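Local coordinates for cysteine synthase 3 (Entamoeba histolytica, PDB 6KR5), which catalyses the formation of L-cysteine from O-acetylserine and sulfide, probably through an aminoacrylate intermediate on its pyridoxal-5'-phosphate cofactor, at residues 278-283 / 305-310; 274-279 / 312-317; 216-221 / 232-237; 56-61 / 87-92. One frame throughout, in Å; residues are numbered along the deposited sequence.

How the interactions relate
All four contacts are buried. Interactions 1, 3 and 4 touch the cofactor: 278-283 / 305-310 at the pyridine nitrogen, 216-221 / 232-237 at one ring face and C6, 56-61 / 87-92 at the aldehyde carbon and O3; interaction 2 reaches it through Tyr313. Interactions 1 and 3 are built on strands of the same mixed sheet, whereas interaction 4 joins two helix starts. Interaction 2 shares Gly278 and Met279 with interaction 1 and reaches the second subunit. Hydroxyls, water and a carboxylate dominate interaction 1; interactions 2 and 3 are apolar; interaction 4 combines covalent lysine and amide bonds to PLP with close helix packing at Gly92. Asp308 connects interaction 1 to Tyr313 (interaction 2) and Asn88 (interaction 4).

Interaction 1: 278-283 / 305-310; sequences GMSSGA and ILPDCG. With PLP (pyridoxal-5'-phosphate), chain D.
Gly278, the N-cap of helix 279-292, lies against the loop leaving strand 301-306, with its CA 4.1 Å from Gly310 CA, and Ser281 comes nearly as close to Leu306. Gly278 N donates to Asp308 O across 2.9 Å. Lacking a side chain, Gly278 also lets the Asp308 carboxylate settle beside its CA. The Ser280 hydroxyl sits between its own backbone N and carbonyl carbon (chi1 66°), which aims it at the cofactor: OG donates to PLP N1 at 2.6 Å. Ser281 turns its OG beside its own N (chi1 -67°) and rests it on the Leu306-Pro307 junction, 3.2 Å from Leu306 CA. Water 1 joins the two serines to the acid, donating to Ser280 OG and, at 2.6 Å, to Asp308 OD1, while also bonding to Ser281 OG. The Pro307 ring lies over one face of the pyridine at its nitrogen end, CB standing 3.2 Å from PLP N1. The other carboxylate oxygen, Asp308 OD2, approaches the cofactor methyl carbon C2A at 3.2 Å and is held by Tyr313 OH and Asn88 ND2, so both oxygens of this buried group have partners. A serine that gives its hydrogen to the ring nitrogen is consistent with an unprotonated pyridine, as in fold type II PLP enzymes. The contact is the nitrogen end of their cofactor site, set where the strand's C-terminal end meets the start of a helix.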
loop_
_atom_site.group_PDB
_atom_site.type_symbol
_atom_site.label_atom_id
_atom_site.label_comp_id
_atom_site.label_asym_id
_atom_site.label_seq_id
_atom_site.Cartn_x
_atom_site.Cartn_y
_atom_site.Cartn_z
ATOM N N GLY B 278 -0.012 -11.001 -0.359
ATOM C CA GLY B 278 1.261 -11.616 -0.692
ATOM C C GLY B 278 1.262 -13.138 -0.586
ATOM O O GLY B 278 0.239 -13.787 -0.358
ATOM N N MET B 279 2.457 -13.716 -0.770
ATOM C CA MET B 279 2.571 -15.177 -0.814
ATOM C C MET B 279 2.250 -15.810 0.537
ATOM O O MET B 279 1.532 -16.821 0.609
ATOM C CB MET B 279 3.976 -15.587 -1.259
ATOM C CG MET B 279 4.316 -15.153 -2.664
ATOM S SD MET B 279 5.995 -15.716 -2.996
ATOM C CE MET B 279 6.048 -15.510 -4.783
ATOM N N SER B 280 2.825 -15.263 1.625
ATOM C CA SER B 280 2.551 -15.822 2.949
ATOM C C SER B 280 1.090 -15.641 3.335
ATOM O O SER B 280 0.543 -16.442 4.105
ATOM C CB SER B 280 3.477 -15.181 3.992
ATOM O OG SER B 280 3.186 -13.795 4.139
ATOM N N SER B 281 0.445 -14.601 2.791
ATOM C CA SER B 281 -0.984 -14.401 3.004
ATOM C C SER B 281 -1.796 -15.515 2.356
ATOM O O SER B 281 -2.799 -15.971 2.920
ATOM C CB SER B 281 -1.396 -13.049 2.431
ATOM O OG SER B 281 -0.822 -11.975 3.154
ATOM N N GLY B 282 -1.383 -15.948 1.165
ATOM C CA GLY B 282 -2.010 -17.106 0.552
ATOM C C GLY B 282 -1.882 -18.347 1.413
ATOM O O GLY B 282 -2.838 -19.119 1.556
ATOM N N ALA B 283 -0.702 -18.548 2.015
ATOM C CA ALA B 283 -0.510 -19.693 2.900
ATOM C C ALA B 283 -1.418 -19.584 4.110
ATOM O O ALA B 283 -2.119 -20.539 4.462
ATOM C CB ALA B 283 0.954 -19.801 3.322
ATOM N N ILE B 305 -3.994 -13.318 9.705
ATOM C CA ILE B 305 -3.071 -12.222 9.415
ATOM C C ILE B 305 -2.626 -12.319 7.965
ATOM O O ILE B 305 -2.173 -13.379 7.518
ATOM C CB ILE B 305 -1.850 -12.275 10.348
ATOM C CG1 ILE B 305 -2.272 -12.253 11.814
ATOM C CG2 ILE B 305 -0.905 -11.110 10.046
ATOM C CD1 ILE B 305 -3.064 -11.005 12.190
ATOM N N LEU B 306 -2.732 -11.205 7.227
ATOM C CA LEU B 306 -2.182 -11.116 5.871
ATOM C C LEU B 306 -0.982 -10.175 5.916
ATOM O O LEU B 306 -1.165 -8.950 5.960
ATOM C CB LEU B 306 -3.233 -10.612 4.873
ATOM C CG LEU B 306 -4.575 -11.363 4.842
ATOM C CD1 LEU B 306 -5.307 -11.048 3.535
ATOM C CD2 LEU B 306 -4.390 -12.837 4.990
ATOM N N PRO B 307 0.255 -10.688 5.927
ATOM C CA PRO B 307 1.406 -9.821 6.264
ATOM C C PRO B 307 1.759 -8.728 5.259
ATOM O O PRO B 307 2.361 -7.723 5.679
ATOM C CB PRO B 307 2.562 -10.825 6.404
ATOM C CG PRO B 307 1.892 -12.100 6.849
ATOM C CD PRO B 307 0.601 -12.120 6.050
ATOM N N ASP B 308 1.479 -8.882 3.963
ATOM C CA ASP B 308 1.850 -7.831 3.007
ATOM C C ASP B 308 1.043 -8.001 1.721
ATOM O O ASP B 308 0.143 -8.846 1.635
ATOM C CB ASP B 308 3.371 -7.786 2.750
ATOM C CG ASP B 308 3.907 -8.955 1.916
ATOM O OD1 ASP B 308 3.148 -9.888 1.560
ATOM O OD2 ASP B 308 5.135 -8.939 1.627
ATOM N N CYS B 309 1.389 -7.205 0.714
ATOM C CA CYS B 309 0.611 -7.053 -0.508
ATOM C C CYS B 309 1.257 -7.790 -1.676
ATOM O O CYS B 309 2.481 -7.915 -1.756
ATOM C CB CYS B 309 0.473 -5.571 -0.850
ATOM S SG CYS B 309 -0.467 -5.251 -2.350
ATOM N N GLY B 310 0.417 -8.256 -2.609
ATOM C CA GLY B 310 0.923 -8.955 -3.772
ATOM C C GLY B 310 1.727 -8.087 -4.714
ATOM O O GLY B 310 2.539 -8.619 -5.478
HETATM N N1 PLP D . 5.041 -12.781 5.662
HETATM C C2 PLP D . 5.756 -11.653 5.367
HETATM C C2A PLP D . 5.648 -11.083 3.987
HETATM C C3 PLP D . 6.550 -11.066 6.336
HETATM O O3 PLP D . 7.260 -9.943 6.018
HETATM C C4 PLP D . 6.616 -11.619 7.608
HETATM C C4A PLP D . 7.539 -11.071 8.636
HETATM O O4A PLP D . 8.271 -10.111 8.363
HETATM C C5 PLP D . 5.878 -12.766 7.897
HETATM C C6 PLP D . 5.102 -13.336 6.915
HETATM C C5A PLP D . 5.938 -13.451 9.244
HETATM O O4P PLP D . 5.617 -12.633 10.335
HETATM P P PLP D . 6.422 -12.903 11.693
HETATM O O1P PLP D . 6.337 -14.388 11.996
HETATM O O2P PLP D . 7.850 -12.500 11.456
HETATM O O3P PLP D . 5.768 -12.080 12.744
HETATM O O HOH W 1 1.860 -11.944 2.531
#

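Interaction 2: 274-279 / 312-317; sequences GIMCGM and RYLSTD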
loop_
_atom_site.group_PDB
_atom_site.type_symbol
_atom_site.label_atom_id
_atom_site.label_comp_id
_atom_site.label_asym_id
_atom_site.label_seq_id
_atom_site.Cartn_x
_atom_site.Cartn_y
_atom_site.Cartn_z
ATOM N N GLY B 274 -10.965 -9.764 -4.462
ATOM C CA GLY B 274 -10.432 -8.454 -4.765
ATOM C C GLY B 274 -9.395 -7.935 -3.798
ATOM O O GLY B 274 -9.182 -6.722 -3.731
ATOM N N ILE B 275 -8.735 -8.819 -3.056
ATOM C CA ILE B 275 -7.700 -8.451 -2.098
ATOM C C ILE B 275 -6.382 -8.988 -2.633
ATOM O O ILE B 275 -6.221 -10.201 -2.785
ATOM C CB ILE B 275 -8.005 -9.017 -0.705
ATOM C CG1 ILE B 275 -9.276 -8.388 -0.137
ATOM C CG2 ILE B 275 -6.826 -8.813 0.215
ATOM C CD1 ILE B 275 -9.836 -9.148 1.042
ATOM N N MET B 276 -5.442 -8.090 -2.938
ATOM C CA MET B 276 -4.171 -8.492 -3.545
ATOM C C MET B 276 -3.148 -8.683 -2.439
ATOM O O MET B 276 -2.393 -7.776 -2.101
ATOM C CB MET B 276 -3.692 -7.472 -4.568
ATOM C CG MET B 276 -2.509 -7.990 -5.372
ATOM S SD MET B 276 -2.036 -6.811 -6.657
ATOM C CE MET B 276 -0.800 -7.714 -7.573
ATOM N N CYS B 277 -3.125 -9.884 -1.879
ATOM C CA CYS B 277 -2.266 -10.214 -0.751
ATOM C C CYS B 277 -1.028 -10.978 -1.213
ATOM O O CYS B 277 -0.989 -11.551 -2.300
ATOM C CB CYS B 277 -3.049 -11.063 0.252
ATOM S SG CYS B 277 -3.641 -12.679 -0.402
ATOM N N GLY B 278 -0.012 -11.001 -0.359
ATOM C CA GLY B 278 1.261 -11.616 -0.692
ATOM C C GLY B 278 1.262 -13.138 -0.586
ATOM O O GLY B 278 0.239 -13.787 -0.358
ATOM N N MET B 279 2.457 -13.716 -0.770
ATOM C CA MET B 279 2.571 -15.177 -0.814
ATOM C C MET B 279 2.250 -15.810 0.537
ATOM O O MET B 279 1.532 -16.821 0.609
ATOM C CB MET B 279 3.976 -15.587 -1.259
ATOM C CG MET B 279 4.316 -15.153 -2.664
ATOM S SD MET B 279 5.995 -15.716 -2.996
ATOM C CE MET B 279 6.048 -15.510 -4.783
ATOM N N ARG B 312 4.190 -6.370 -4.094
ATOM C CA ARG B 312 5.592 -6.603 -3.765
ATOM C C ARG B 312 6.155 -7.861 -4.423
ATOM O O ARG B 312 7.358 -8.126 -4.295
ATOM C CB ARG B 312 5.739 -6.672 -2.241
ATOM C CG ARG B 312 7.140 -6.388 -1.702
ATOM C CD ARG B 312 7.097 -5.798 -0.296
ATOM N NE ARG B 312 6.770 -4.378 -0.324
ATOM C CZ ARG B 312 6.549 -3.648 0.764
ATOM N NH1 ARG B 312 6.626 -4.211 1.967
ATOM N NH2 ARG B 312 6.241 -2.365 0.650
ATOM N N TYR B 313 5.330 -8.631 -5.147
ATOM C CA TYR B 313 5.748 -9.889 -5.749
ATOM C C TYR B 313 5.530 -9.917 -7.255
ATOM O O TYR B 313 5.520 -10.995 -7.848
ATOM C CB TYR B 313 5.023 -11.060 -5.081
ATOM C CG TYR B 313 5.316 -11.048 -3.612
ATOM C CD1 TYR B 313 6.488 -11.596 -3.119
ATOM C CD2 TYR B 313 4.462 -10.410 -2.729
ATOM C CE1 TYR B 313 6.782 -11.531 -1.778
ATOM C CE2 TYR B 313 4.741 -10.349 -1.390
ATOM C CZ TYR B 313 5.904 -10.905 -0.921
ATOM O OH TYR B 313 6.191 -10.841 0.418
ATOM N N LEU B 314 5.375 -8.752 -7.888
ATOM C CA LEU B 314 5.165 -8.730 -9.335
ATOM C C LEU B 314 6.391 -9.204 -10.099
ATOM O O LEU B 314 6.264 -9.634 -11.251
ATOM C CB LEU B 314 4.789 -7.324 -9.788
ATOM C CG LEU B 314 3.502 -6.767 -9.202
ATOM C CD1 LEU B 314 3.331 -5.326 -9.669
ATOM C CD2 LEU B 314 2.314 -7.612 -9.611
ATOM N N SER B 315 7.571 -9.139 -9.484
ATOM C CA SER B 315 8.795 -9.635 -10.090
ATOM C C SER B 315 8.888 -11.155 -10.088
ATOM O O SER B 315 9.811 -11.703 -10.697
ATOM C CB SER B 315 10.002 -9.040 -9.358
ATOM O OG SER B 315 9.887 -9.244 -7.958
ATOM N N THR B 316 7.969 -11.844 -9.420
ATOM C CA THR B 316 7.916 -13.292 -9.420
ATOM C C THR B 316 6.869 -13.729 -10.444
ATOM O O THR B 316 6.299 -12.907 -11.173
ATOM C CB THR B 316 7.610 -13.804 -8.008
ATOM O OG1 THR B 316 6.218 -13.612 -7.716
ATOM C CG2 THR B 316 8.419 -13.047 -6.975
ATOM N N ASP B 317 6.608 -15.026 -10.521
ATOM C CA ASP B 317 5.556 -15.506 -11.403
ATOM C C ASP B 317 4.223 -15.660 -10.683
ATOM O O ASP B 317 3.307 -16.277 -11.240
ATOM C CB ASP B 317 5.971 -16.827 -12.056
ATOM C CG ASP B 317 6.813 -16.618 -13.308
ATOM O OD1 ASP B 317 7.125 -15.450 -13.625
ATOM O OD2 ASP B 317 7.158 -17.617 -13.978
#
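Met279 crosses Tyr313 obliquely on its way to Thr316, its chain extended beyond CG, and this shape lets it touch both. CG, beside the backbone N (chi1 -64°), lies above one face of the tyrosine ring, offset toward the rim. SD stands 4.8 Å from the centroid of the Tyr313 ring, 37° off its normal, an oblique Met-aromatic contact. Beyond the sulfur, the methyl meets Thr316 tip to tip, CE being 3.5 Å from Thr316 OG1. The opposite rim of the ring fits against the glycine at the helix start, where Tyr313 CE2 comes within 3.8 Å of Gly278 CA. Thr316 OG1 is fixed in its turn: it donates to Tyr313 O at 2.7 Å in the carbonyl plane, and Thr316 N bonds to the same oxygen, closing the type I beta turn 313-316. A second, separate touch comes from Met276, also fully extended, with CG anti to the backbone N (chi1 -170°). Its CE meets Leu314 CD2 at 3.7 Å, the two side chains crossing at about a right angle. Both residues also pack against the second subunit, Met276 on its Met54 and Leu314 on its Met118. Tyr313 brings its OH, which is bonded to Asp308, to about 4 Å from PLP, so apolar packing on the tyrosine ring lies behind a hydroxyl that faces the cofactor site, beside the dimer interface.

Interaction 3: 216-221 / 232-237; sequences VEPAES and HGIQGI. With PLP (pyridoxal-5'-phosphate), chain D.
His232 offers one face of its imidazole to Pro218, whose ring stands steeply on it and points CG at its centre. His232 CB packs 3.9 Å from Glu220 CB and also touches the proline. CG, placed between the backbone N and the carbonyl carbon (chi1 72°), turns that face toward the proline. Pro218 CG stands 3.5 Å from the His232 centroid and 9° off the normal, a well-centred CH-pi contact. On one flank His232 CD2 meets Ser221 CB at 3.8 Å. On the other, ND1 accepts from Ile234 N across 3.0 Å, the donor lying at the ring edge in its plane. CE1 lies 3.6 Å from Pro218 CG. At the tip NE2 bonds to the carbonyl of Gly238; with both nitrogens so used, a neutral ring protonated at NE2 is likely. Pro218 carries the packing further, its CD touching Ile237 CD1 at 3.9 Å and its CB touching Ile234 CD1. The type II beta turn 234-237 bends at Gly236, whose phi is positive. It sets Ile237 CG2 3.4 Å from PLP C6, and Gly236 O faces PLP C5 at 3.5 Å. A glycine-bearing turn seated on the C-terminal end of parallel strand 212-218 thus forms one side of the PLP pocket.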
loop_
_atom_site.group_PDB
_atom_site.type_symbol
_atom_site.label_atom_id
_atom_site.label_comp_id
_atom_site.label_asym_id
_atom_site.label_seq_id
_atom_site.Cartn_x
_atom_site.Cartn_y
_atom_site.Cartn_z
ATOM N N VAL B 216 1.448 -21.326 10.813
ATOM C CA VAL B 216 1.514 -21.828 9.445
ATOM C C VAL B 216 2.957 -21.790 8.961
ATOM O O VAL B 216 3.668 -20.802 9.177
ATOM C CB VAL B 216 0.605 -20.998 8.515
ATOM C CG1 VAL B 216 0.633 -21.513 7.068
ATOM C CG2 VAL B 216 -0.809 -20.971 9.067
ATOM N N GLU B 217 3.392 -22.864 8.316
ATOM C CA GLU B 217 4.749 -22.930 7.797
ATOM C C GLU B 217 4.734 -23.677 6.465
ATOM O O GLU B 217 3.776 -24.390 6.165
ATOM C CB GLU B 217 5.701 -23.604 8.800
ATOM C CG GLU B 217 5.351 -25.034 9.172
ATOM C CD GLU B 217 6.383 -25.662 10.115
ATOM O OE1 GLU B 217 7.416 -25.019 10.408
ATOM O OE2 GLU B 217 6.155 -26.808 10.549
ATOM N N PRO B 218 5.781 -23.517 5.652
ATOM C CA PRO B 218 5.812 -24.244 4.375
ATOM C C PRO B 218 5.918 -25.744 4.588
ATOM O O PRO B 218 6.715 -26.225 5.400
ATOM C CB PRO B 218 7.067 -23.694 3.672
ATOM C CG PRO B 218 7.452 -22.443 4.431
ATOM C CD PRO B 218 6.983 -22.684 5.840
ATOM N N ALA B 219 5.119 -26.488 3.822
ATOM C CA ALA B 219 5.215 -27.942 3.891
ATOM C C ALA B 219 6.618 -28.421 3.555
ATOM O O ALA B 219 7.060 -29.456 4.069
ATOM C CB ALA B 219 4.198 -28.585 2.949
ATOM N N GLU B 220 7.335 -27.675 2.716
ATOM C CA GLU B 220 8.671 -28.044 2.266
ATOM C C GLU B 220 9.771 -27.689 3.264
ATOM O O GLU B 220 10.926 -28.087 3.061
ATOM C CB GLU B 220 8.934 -27.381 0.907
ATOM C CG GLU B 220 7.974 -27.833 -0.213
ATOM C CD GLU B 220 6.641 -27.072 -0.260
ATOM O OE1 GLU B 220 6.548 -25.980 0.339
ATOM O OE2 GLU B 220 5.688 -27.586 -0.899
ATOM N N SER B 221 9.453 -26.975 4.340
ATOM C CA SER B 221 10.441 -26.615 5.364
ATOM C C SER B 221 9.732 -26.513 6.712
ATOM O O SER B 221 9.707 -25.472 7.365
ATOM C CB SER B 221 11.167 -25.321 5.012
ATOM O OG SER B 221 12.377 -25.197 5.751
ATOM N N HIS B 232 11.945 -23.749 -0.238
ATOM C CA HIS B 232 10.524 -23.493 -0.456
ATOM C C HIS B 232 10.389 -22.115 -1.086
ATOM O O HIS B 232 11.348 -21.340 -1.135
ATOM C CB HIS B 232 9.742 -23.567 0.861
ATOM C CG HIS B 232 10.017 -22.408 1.763
ATOM N ND1 HIS B 232 9.333 -21.211 1.683
ATOM C CD2 HIS B 232 10.943 -22.248 2.738
ATOM C CE1 HIS B 232 9.812 -20.373 2.584
ATOM N NE2 HIS B 232 10.785 -20.982 3.244
ATOM N N GLY B 233 9.176 -21.798 -1.550
ATOM C CA GLY B 233 8.985 -20.517 -2.198
ATOM C C GLY B 233 7.987 -19.568 -1.567
ATOM O O GLY B 233 7.524 -18.637 -2.236
ATOM N N ILE B 234 7.630 -19.762 -0.299
ATOM C CA ILE B 234 6.695 -18.848 0.363
ATOM C C ILE B 234 7.516 -17.739 1.013
ATOM O O ILE B 234 7.922 -17.824 2.175
ATOM C CB ILE B 234 5.798 -19.554 1.367
ATOM C CG1 ILE B 234 5.241 -20.849 0.775
ATOM C CG2 ILE B 234 4.659 -18.600 1.751
ATOM C CD1 ILE B 234 4.373 -21.610 1.735
ATOM N N GLN B 235 7.756 -16.682 0.252
ATOM C CA GLN B 235 8.597 -15.607 0.742
ATOM C C GLN B 235 8.016 -14.997 2.006
ATOM O O GLN B 235 6.804 -14.804 2.124
ATOM C CB GLN B 235 8.768 -14.546 -0.338
ATOM C CG GLN B 235 9.553 -15.080 -1.521
ATOM C CD GLN B 235 9.787 -14.033 -2.580
ATOM O OE1 GLN B 235 9.919 -12.848 -2.281
ATOM N NE2 GLN B 235 9.841 -14.470 -3.832
ATOM N N GLY B 236 8.901 -14.708 2.956
ATOM C CA GLY B 236 8.540 -14.090 4.212
ATOM C C GLY B 236 8.433 -15.052 5.376
ATOM O O GLY B 236 8.505 -14.618 6.529
ATOM N N ILE B 237 8.279 -16.342 5.110
ATOM C CA ILE B 237 8.161 -17.327 6.163
ATOM C C ILE B 237 9.157 -18.450 5.900
ATOM O O ILE B 237 9.988 -18.376 4.993
ATOM C CB ILE B 237 6.719 -17.863 6.301
ATOM C CG1 ILE B 237 6.271 -18.620 5.045
ATOM C CG2 ILE B 237 5.780 -16.704 6.619
ATOM C CD1 ILE B 237 4.951 -19.374 5.245
HETATM N N1 PLP D . 5.041 -12.781 5.662
HETATM C C2 PLP D . 5.756 -11.653 5.367
HETATM C C2A PLP D . 5.648 -11.083 3.987
HETATM C C3 PLP D . 6.550 -11.066 6.336
HETATM O O3 PLP D . 7.260 -9.943 6.018
HETATM C C4 PLP D . 6.616 -11.619 7.608
HETATM C C4A PLP D . 7.539 -11.071 8.636
HETATM O O4A PLP D . 8.271 -10.111 8.363
HETATM C C5 PLP D . 5.878 -12.766 7.897
HETATM C C6 PLP D . 5.102 -13.336 6.915
HETATM C C5A PLP D . 5.938 -13.451 9.244
HETATM O O4P PLP D . 5.617 -12.633 10.335
HETATM P P PLP D . 6.422 -12.903 11.693
HETATM O O1P PLP D . 6.337 -14.388 11.996
HETATM O O2P PLP D . 7.850 -12.500 11.456
HETATM O O3P PLP D . 5.768 -12.080 12.744
#

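Interaction 4: 56-61 / 87-92; sequences SVKDRV and GNTGIG. With PLP (pyridoxal-5'-phosphate), chain D.
Lys58 and Asn88 cross at about a right angle, the methylene chain of one passing the CB of the other with Lys58 CG 3.5 Å from Asn88 CB. The lysine starts beside its backbone N (chi1 -62°) and bends again at chi2 and chi4, a folded course that brings its end round to the cofactor. There NZ bonds covalently to PLP C4A at 1.3 Å, consistent with an internal aldimine. The modelled aldehyde oxygen O4A overlaps the lysine end, so the chemistry at that point is doubtful. Thr89 comes alongside the lysine chain, its OG1 3.2 Å from Lys58 CE, while that hydroxyl bonds to Gln159. Asn88 directs its amide to the same ring: ND2 donates to PLP O3 across 2.9 Å in a nearly straight bond of 160°. ND2 also binds Asp308 and OD1 binds Arg312, which fixes the flip of the amide. Ser56 packs OG against Asn88 CB and caps the turn before helix 58-72 by accepting from Lys58 N at 3.0 Å. Behind this polar end the two helices close up at a glycine: Gly92 CA makes a CA-H...O contact of 3.6 Å with Lys58 O. Water 2 bridges the carbonyls of Asp59 and Gly92 by donating to both. Two helix starts, one bringing the lysine that links to PLP C4A and the other an asparagine for O3, form what is probably the aldimine side of a fold type II PLP site.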
loop_
_atom_site.group_PDB
_atom_site.type_symbol
_atom_site.label_atom_id
_atom_site.label_comp_id
_atom_site.label_asym_id
_atom_site.label_seq_id
_atom_site.Cartn_x
_atom_site.Cartn_y
_atom_site.Cartn_z
ATOM N N SER B 56 3.608 -3.535 5.048
ATOM C CA SER B 56 3.758 -4.861 5.625
ATOM C C SER B 56 3.716 -4.775 7.137
ATOM O O SER B 56 3.868 -3.708 7.732
ATOM C CB SER B 56 5.054 -5.551 5.188
ATOM O OG SER B 56 6.115 -5.264 6.095
ATOM N N VAL B 57 3.506 -5.943 7.746
ATOM C CA VAL B 57 3.504 -6.069 9.199
ATOM C C VAL B 57 4.816 -5.589 9.802
ATOM O O VAL B 57 4.853 -5.166 10.965
ATOM C CB VAL B 57 3.202 -7.537 9.551
ATOM C CG1 VAL B 57 4.308 -8.444 9.055
ATOM C CG2 VAL B 57 2.973 -7.705 11.038
ATOM N N LYS B 58 5.907 -5.633 9.034
ATOM C CA LYS B 58 7.199 -5.233 9.585
ATOM C C LYS B 58 7.296 -3.739 9.864
ATOM O O LYS B 58 8.235 -3.323 10.553
ATOM C CB LYS B 58 8.332 -5.663 8.657
ATOM C CG LYS B 58 8.423 -7.173 8.478
ATOM C CD LYS B 58 8.451 -7.921 9.806
ATOM C CE LYS B 58 8.987 -9.321 9.604
ATOM N NZ LYS B 58 7.839 -10.268 9.575
ATOM N N ASP B 59 6.364 -2.923 9.369
ATOM C CA ASP B 59 6.303 -1.539 9.835
ATOM C C ASP B 59 6.199 -1.497 11.352
ATOM O O ASP B 59 6.841 -0.671 12.014
ATOM C CB ASP B 59 5.092 -0.814 9.241
ATOM C CG ASP B 59 5.277 -0.399 7.799
ATOM O OD1 ASP B 59 5.990 -1.084 7.046
ATOM O OD2 ASP B 59 4.669 0.629 7.424
ATOM N N ARG B 60 5.371 -2.381 11.919
ATOM C CA ARG B 60 5.200 -2.404 13.367
ATOM C C ARG B 60 6.476 -2.836 14.057
ATOM O O ARG B 60 6.834 -2.295 15.114
ATOM C CB ARG B 60 4.085 -3.368 13.756
ATOM C CG ARG B 60 2.717 -3.082 13.173
ATOM C CD ARG B 60 1.795 -4.186 13.648
ATOM N NE ARG B 60 0.473 -4.176 13.039
ATOM C CZ ARG B 60 -0.610 -3.637 13.587
ATOM N NH1 ARG B 60 -0.549 -3.005 14.755
ATOM N NH2 ARG B 60 -1.773 -3.744 12.967
ATOM N N VAL B 61 7.156 -3.819 13.467
ATOM C CA VAL B 61 8.320 -4.446 14.079
ATOM C C VAL B 61 9.509 -3.500 14.040
ATOM O O VAL B 61 10.190 -3.293 15.051
ATOM C CB VAL B 61 8.637 -5.773 13.370
ATOM C CG1 VAL B 61 9.972 -6.354 13.867
ATOM C CG2 VAL B 61 7.472 -6.766 13.534
ATOM N N GLY B 87 14.303 -8.751 3.181
ATOM C CA GLY B 87 12.858 -8.661 3.109
ATOM C C GLY B 87 12.217 -7.476 3.796
ATOM O O GLY B 87 12.802 -6.396 3.910
ATOM N N ASN B 88 10.988 -7.673 4.264
ATOM C CA ASN B 88 10.210 -6.552 4.774
ATOM C C ASN B 88 10.807 -5.954 6.043
ATOM O O ASN B 88 10.570 -4.777 6.330
ATOM C CB ASN B 88 8.776 -6.997 5.020
ATOM C CG ASN B 88 8.019 -7.209 3.739
ATOM O OD1 ASN B 88 8.249 -6.516 2.741
ATOM N ND2 ASN B 88 7.097 -8.164 3.751
ATOM N N THR B 89 11.547 -6.739 6.835
ATOM C CA THR B 89 12.134 -6.182 8.050
ATOM C C THR B 89 13.037 -5.004 7.731
ATOM O O THR B 89 13.029 -3.992 8.445
ATOM C CB THR B 89 12.900 -7.270 8.784
ATOM O OG1 THR B 89 11.957 -8.247 9.231
ATOM C CG2 THR B 89 13.665 -6.703 9.990
ATOM N N GLY B 90 13.807 -5.113 6.650
ATOM C CA GLY B 90 14.656 -4.006 6.259
ATOM C C GLY B 90 13.858 -2.760 5.945
ATOM O O GLY B 90 14.245 -1.652 6.324
ATOM N N ILE B 91 12.723 -2.927 5.259
ATOM C CA ILE B 91 11.877 -1.775 4.938
ATOM C C ILE B 91 11.335 -1.134 6.210
ATOM O O ILE B 91 11.357 0.090 6.367
ATOM C CB ILE B 91 10.735 -2.195 4.000
ATOM C CG1 ILE B 91 11.302 -2.689 2.670
ATOM C CG2 ILE B 91 9.773 -1.039 3.820
ATOM C CD1 ILE B 91 10.231 -3.311 1.771
ATOM N N GLY B 92 10.843 -1.952 7.140
ATOM C CA GLY B 92 10.295 -1.400 8.367
ATOM C C GLY B 92 11.340 -0.700 9.215
ATOM O O GLY B 92 11.064 0.334 9.829
HETATM N N1 PLP D . 5.041 -12.781 5.662
HETATM C C2 PLP D . 5.756 -11.653 5.367
HETATM C C2A PLP D . 5.648 -11.083 3.987
HETATM C C3 PLP D . 6.550 -11.066 6.336
HETATM O O3 PLP D . 7.260 -9.943 6.018
HETATM C C4 PLP D . 6.616 -11.619 7.608
HETATM C C4A PLP D . 7.539 -11.071 8.636
HETATM O O4A PLP D . 8.271 -10.111 8.363
HETATM C C5 PLP D . 5.878 -12.766 7.897
HETATM C C6 PLP D . 5.102 -13.336 6.915
HETATM C C5A PLP D . 5.938 -13.451 9.244
HETATM O O4P PLP D . 5.617 -12.633 10.335
HETATM P P PLP D . 6.422 -12.903 11.693
HETATM O O1P PLP D . 6.337 -14.388 11.996
HETATM O O2P PLP D . 7.850 -12.500 11.456
HETATM O O3P PLP D . 5.768 -12.080 12.744
HETATM O O HOH W 2 8.547 1.269 10.601
#